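Local coordinates for protein DegQ (Legionella fallonii, PDB 3PV5) that probably degrades or refolds damaged proteins as an HtrA-type serine protease and chaperone with PDZ domains, assembling into large twelve-subunit particles, at residues A[279-284]-A[303-308]. Sequence-based numbering, arbitrary orientation.
Sequences EDFQGA and GDIITQ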
loop_
_atom_site.group_PDB
_atom_site.type_symbol
_atom_site.label_atom_id
_atom_site.label_comp_id
_atom_site.label_asym_id
_atom_site.label_seq_id
_atom_site.Cartn_x
_atom_site.Cartn_y
_atom_site.Cartn_z
ATOM N N GLU A 279 59.325 6.813 -25.930
ATOM C CA GLU A 279 58.004 6.251 -25.697
ATOM C C GLU A 279 57.997 5.198 -24.606
ATOM O O GLU A 279 57.052 5.074 -23.868
ATOM C CB GLU A 279 57.387 5.685 -27.003
ATOM C CG GLU A 279 58.194 4.554 -27.720
ATOM C CD GLU A 279 57.459 3.946 -28.952
ATOM O OE1 GLU A 279 56.533 4.627 -29.474
ATOM O OE2 GLU A 279 57.810 2.791 -29.397
ATOM N N ASP A 280 59.061 4.449 -24.491
ATOM C CA ASP A 280 59.115 3.346 -23.551
ATOM C C ASP A 280 59.725 3.770 -22.212
ATOM O O ASP A 280 59.928 2.927 -21.356
ATOM C CB ASP A 280 59.909 2.154 -24.151
ATOM C CG ASP A 280 61.321 2.538 -24.582
ATOM O OD1 ASP A 280 61.618 3.754 -24.721
ATOM O OD2 ASP A 280 62.145 1.621 -24.805
ATOM N N PHE A 281 60.012 5.056 -22.025
ATOM C CA PHE A 281 60.634 5.487 -20.768
ATOM C C PHE A 281 59.669 5.298 -19.598
ATOM O O PHE A 281 58.478 5.542 -19.730
ATOM C CB PHE A 281 61.081 6.937 -20.851
ATOM C CG PHE A 281 61.963 7.351 -19.738
ATOM C CD1 PHE A 281 61.452 8.033 -18.639
ATOM C CD2 PHE A 281 63.321 7.060 -19.767
ATOM C CE1 PHE A 281 62.290 8.452 -17.587
ATOM C CE2 PHE A 281 64.173 7.464 -18.715
ATOM C CZ PHE A 281 63.652 8.166 -17.624
ATOM N N GLN A 282 60.209 4.807 -18.478
ATOM C CA GLN A 282 59.439 4.530 -17.274
ATOM C C GLN A 282 59.867 5.333 -16.059
ATOM O O GLN A 282 61.006 5.756 -15.924
ATOM C CB GLN A 282 59.506 3.067 -16.935
ATOM C CG GLN A 282 59.039 2.150 -18.110
ATOM C CD GLN A 282 59.256 0.734 -17.779
ATOM O OE1 GLN A 282 60.404 0.291 -17.587
ATOM N NE2 GLN A 282 58.174 0.010 -17.629
ATOM N N GLY A 283 58.896 5.567 -15.201
ATOM C CA GLY A 283 59.069 6.462 -14.079
ATOM C C GLY A 283 57.717 6.958 -13.640
ATOM O O GLY A 283 56.678 6.627 -14.266
ATOM N N ALA A 284 57.736 7.747 -12.566
ATOM C CA ALA A 284 56.518 8.277 -11.988
ATOM C C ALA A 284 56.546 9.792 -12.110
ATOM O O ALA A 284 57.501 10.416 -11.676
ATOM C CB ALA A 284 56.361 7.858 -10.547
ATOM N N GLY A 303 56.906 17.977 -12.511
ATOM C CA GLY A 303 57.417 17.663 -13.824
ATOM C C GLY A 303 58.603 16.741 -13.714
ATOM O O GLY A 303 59.072 16.185 -14.723
ATOM N N ASP A 304 59.135 16.587 -12.508
ATOM C CA ASP A 304 60.186 15.618 -12.285
ATOM C C ASP A 304 59.639 14.230 -12.572
ATOM O O ASP A 304 58.453 13.970 -12.362
ATOM C CB ASP A 304 60.689 15.659 -10.841
ATOM C CG ASP A 304 61.483 16.928 -10.498
ATOM O OD1 ASP A 304 61.793 17.756 -11.402
ATOM O OD2 ASP A 304 61.776 17.092 -9.281
ATOM N N ILE A 305 60.483 13.324 -13.022
ATOM C CA ILE A 305 60.049 11.943 -13.175
ATOM C C ILE A 305 60.819 11.055 -12.245
ATOM O O ILE A 305 62.027 10.850 -12.453
ATOM C CB ILE A 305 60.224 11.441 -14.554
ATOM C CG1 ILE A 305 59.240 12.172 -15.489
ATOM C CG2 ILE A 305 59.960 9.943 -14.561
ATOM C CD1 ILE A 305 59.646 12.082 -16.938
ATOM N N ILE A 306 60.143 10.555 -11.212
ATOM C CA ILE A 306 60.810 9.735 -10.214
ATOM C C ILE A 306 61.173 8.374 -10.795
ATOM O O ILE A 306 60.320 7.747 -11.404
ATOM C CB ILE A 306 59.969 9.543 -8.981
ATOM C CG1 ILE A 306 59.775 10.860 -8.279
ATOM C CG2 ILE A 306 60.687 8.654 -8.024
ATOM C CD1 ILE A 306 58.705 10.816 -7.290
ATOM N N THR A 307 62.435 7.946 -10.640
ATOM C CA THR A 307 62.903 6.672 -11.224
ATOM C C THR A 307 63.414 5.644 -10.241
ATOM O O THR A 307 63.484 4.453 -10.552
ATOM C CB THR A 307 64.023 6.855 -12.248
ATOM O OG1 THR A 307 65.119 7.568 -11.646
ATOM C CG2 THR A 307 63.498 7.562 -13.485
ATOM N N GLN A 308 63.743 6.094 -9.053
ATOM C CA GLN A 308 64.197 5.226 -8.037
ATOM C C GLN A 308 63.826 5.881 -6.726
ATOM O O GLN A 308 64.032 7.067 -6.544
ATOM C CB GLN A 308 65.727 5.071 -8.139
ATOM C CG GLN A 308 66.289 3.747 -7.560
ATOM C CD GLN A 308 67.810 3.696 -7.496
ATOM O OE1 GLN A 308 68.391 3.441 -6.430
ATOM N NE2 GLN A 308 68.454 3.970 -8.606
#
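Ala284 and Ile306 form an antiparallel, hydrogen-bonded pair. Ala284 N gives its hydrogen to Ile306 O at 2.8 Å, and Ile306 N returns one to Ala284 O at 2.7 Å. Ala284 O also receives a CA-H...O contact from Ile305 CA (3.3 Å). On the face shared by this pair Ala284 CB lies 4.3 Å from Ile306 CB, and the Ile306 side chain continues onto Val286, Ile335 and Val337. The bridge stands where the loop after helix 269-275 enters strand 284-289 of the first PDZ domain, whose curled antiparallel sheet sets this strand beside strand 305-309.

Ile305 can be followed outward from there. Its CB is 4.1 Å from Ala284 O. At CB the chain forks: CG1 departs beside the backbone N and runs on, extended, to CD1 (chi2 161°), whereas CG2, anti to that N, bends to the incoming loop. The side chain also packs on Tyr277. The methyl CG2 rests 3.6 Å from Gly283 CA, close over a glycine that has no side chain to intervene, and meets the edge of the Phe281 ring near its plane, 4.1 Å from CE1. Phe281 reaches it with CG anti to its own N (chi1 -168°). The next ring atom, CZ, lies obliquely 4.2 Å from Thr307 CG2, a methyl also touching Gln282 O, while Tyr277 stacks on the Phe281 ring.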